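Local coordinates for protein arsenite methyltransferase (Chlamydomonas reinhardtii, PDB 5EVJ) that probably methylates trivalent arsenic stepwise, with S-adenosylmethionine as methyl donor and thioredoxin as reductant, giving mono-, di- and trimethylated products, at residues S161-V166 against Y186-P191. The protein carries 15 engineered substitutions. Sequence-based numbering, arbitrary orientation.
Sequences SSFDLV and YRVLAP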
loop_
_atom_site.group_PDB
_atom_site.type_symbol
_atom_site.label_atom_id
_atom_site.label_comp_id
_atom_site.label_asym_id
_atom_site.label_seq_id
_atom_site.Cartn_x
_atom_site.Cartn_y
_atom_site.Cartn_z
ATOM N N SER A 161 -3.971 -2.011 16.356
ATOM C CA SER A 161 -2.772 -1.179 16.401
ATOM C C SER A 161 -1.491 -1.956 16.510
ATOM O O SER A 161 -0.594 -1.569 17.192
ATOM C CB SER A 161 -2.857 -0.150 17.553
ATOM O OG SER A 161 -4.139 0.448 17.527
ATOM N N SER A 162 -1.374 -3.064 15.837
ATOM C CA SER A 162 -0.141 -3.877 16.035
ATOM C C SER A 162 0.798 -3.792 14.849
ATOM O O SER A 162 1.845 -4.424 14.850
ATOM C CB SER A 162 -0.536 -5.315 16.325
ATOM O OG SER A 162 -1.372 -5.813 15.304
ATOM N N PHE A 163 0.443 -2.986 13.836
ATOM C CA PHE A 163 1.270 -2.887 12.632
ATOM C C PHE A 163 1.424 -1.440 12.187
ATOM O O PHE A 163 0.475 -0.620 12.296
ATOM C CB PHE A 163 0.675 -3.702 11.493
ATOM C CG PHE A 163 0.814 -5.180 11.697
ATOM C CD1 PHE A 163 2.011 -5.815 11.434
ATOM C CD2 PHE A 163 -0.253 -5.938 12.175
ATOM C CE1 PHE A 163 2.169 -7.174 11.615
ATOM C CE2 PHE A 163 -0.088 -7.294 12.392
ATOM C CZ PHE A 163 1.131 -7.916 12.075
ATOM N N ASP A 164 2.590 -1.122 11.667
ATOM C CA ASP A 164 2.786 0.214 11.136
ATOM C C ASP A 164 2.365 0.332 9.681
ATOM O O ASP A 164 1.910 1.390 9.313
ATOM C CB ASP A 164 4.239 0.593 11.262
ATOM C CG ASP A 164 4.683 0.591 12.738
ATOM O OD1 ASP A 164 4.119 1.375 13.549
ATOM O OD2 ASP A 164 5.597 -0.198 13.035
ATOM N N LEU A 165 2.516 -0.755 8.889
ATOM C CA LEU A 165 2.219 -0.774 7.485
ATOM C C LEU A 165 1.434 -2.006 7.269
ATOM O O LEU A 165 1.773 -3.096 7.847
ATOM C CB LEU A 165 3.482 -0.940 6.583
ATOM C CG LEU A 165 4.284 0.306 6.222
ATOM C CD1 LEU A 165 3.440 1.310 5.447
ATOM C CD2 LEU A 165 4.836 1.023 7.486
ATOM N N VAL A 166 0.443 -1.893 6.366
ATOM C CA VAL A 166 -0.228 -3.068 5.837
ATOM C C VAL A 166 -0.013 -2.989 4.368
ATOM O O VAL A 166 -0.265 -1.950 3.781
ATOM C CB VAL A 166 -1.745 -3.135 6.230
ATOM C CG1 VAL A 166 -2.422 -4.260 5.510
ATOM C CG2 VAL A 166 -1.900 -3.395 7.729
ATOM N N TYR A 186 -7.517 -1.408 8.656
ATOM C CA TYR A 186 -7.697 -0.213 9.456
ATOM C C TYR A 186 -7.541 -0.516 10.975
ATOM O O TYR A 186 -6.958 0.310 11.728
ATOM C CB TYR A 186 -9.036 0.475 9.162
ATOM C CG TYR A 186 -9.108 1.827 9.792
ATOM C CD1 TYR A 186 -9.553 2.009 11.149
ATOM C CD2 TYR A 186 -8.678 2.945 9.082
ATOM C CE1 TYR A 186 -9.614 3.282 11.737
ATOM C CE2 TYR A 186 -8.749 4.222 9.645
ATOM C CZ TYR A 186 -9.187 4.377 10.965
ATOM O OH TYR A 186 -9.187 5.668 11.468
ATOM N N ARG A 187 -8.074 -1.668 11.410
ATOM C CA ARG A 187 -8.088 -1.986 12.846
ATOM C C ARG A 187 -6.677 -2.339 13.306
ATOM O O ARG A 187 -6.282 -1.942 14.378
ATOM C CB ARG A 187 -9.061 -3.149 13.131
ATOM C CG ARG A 187 -9.131 -3.621 14.600
ATOM C CD ARG A 187 -10.016 -4.921 14.831
ATOM N NE ARG A 187 -9.532 -6.070 14.035
ATOM C CZ ARG A 187 -8.470 -6.810 14.374
ATOM N NH1 ARG A 187 -8.065 -7.814 13.601
ATOM N NH2 ARG A 187 -7.821 -6.561 15.505
ATOM N N VAL A 188 -5.939 -3.127 12.519
ATOM C CA VAL A 188 -4.618 -3.548 12.972
ATOM C C VAL A 188 -3.494 -2.471 12.808
ATOM O O VAL A 188 -2.371 -2.649 13.347
ATOM C CB VAL A 188 -4.179 -4.870 12.299
ATOM C CG1 VAL A 188 -5.241 -6.008 12.504
ATOM C CG2 VAL A 188 -3.817 -4.634 10.848
ATOM N N LEU A 189 -3.803 -1.363 12.126
ATOM C CA LEU A 189 -2.845 -0.242 11.988
ATOM C C LEU A 189 -2.785 0.572 13.257
ATOM O O LEU A 189 -3.797 0.929 13.875
ATOM C CB LEU A 189 -3.222 0.697 10.802
ATOM C CG LEU A 189 -2.858 0.126 9.421
ATOM C CD1 LEU A 189 -3.504 0.929 8.303
ATOM C CD2 LEU A 189 -1.323 0.062 9.288
ATOM N N ALA A 190 -1.573 0.898 13.629
ATOM C CA ALA A 190 -1.372 1.838 14.679
ATOM C C ALA A 190 -1.563 3.262 14.132
ATOM O O ALA A 190 -1.380 3.519 12.979
ATOM C CB ALA A 190 0.059 1.698 15.186
ATOM N N PRO A 191 -1.876 4.197 14.999
ATOM C CA PRO A 191 -1.908 5.581 14.516
ATOM C C PRO A 191 -0.649 5.983 13.754
ATOM O O PRO A 191 0.485 5.559 14.104
ATOM C CB PRO A 191 -2.078 6.420 15.776
ATOM C CG PRO A 191 -2.604 5.433 16.828
ATOM C CD PRO A 191 -2.332 4.021 16.399
HETATM O O HOH W 1 -7.101 0.236 15.947
#
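Phe-163 and Leu-189 form a parallel beta bridge, defined by two backbone bonds: Phe-163 N to Val-188 O (2.9 Å) and Ala-190 N to Phe-163 O (2.9 Å, 168° at the hydrogen). The first donor lies nearly on the extension of the carbonyl bond (C=O...N 164°), and Ser-162 N adds a weak second bond to Val-188 O. One residue earlier, Arg-187 O accepts from Ser-161 N at 3.0 Å, in the carbonyl plane on a lone pair. Both carbonyls thus tie the end of helix 178-188 to the start of strand 163-169, first strand of this beta-alpha-beta crossover in the class I methyltransferase fold.

The tight side is apolar. Val-188 CG2 touches both Phe-163 CD2 (4.0 Å) and Val-166 CG2 (3.9 Å); the Val-188 and Phe-163 side chains lie alongside each other, whereas those of Val-188 and Val-166 cross at about a right angle. With CG1 anti to the backbone N (chi1 172°), Val-166 places CG2 beside that N, where it meets Leu-189 CD2 at 3.8 Å. Leu-88 of strand 86-90 touches Phe-163, Val-166 and Val-188.

The Ser-161 side is looser: a water donates to Arg-187 O at 2.8 Å and reaches Ser-161 OG only weakly. Arg-187 itself turns to Glu-184 and Asp-160 in salt bridges. The contact's cohesion therefore comes from main-chain amides and carbonyls; side chains add apolar burial on one flank, while on the other the water is held chiefly by a main-chain carbonyl.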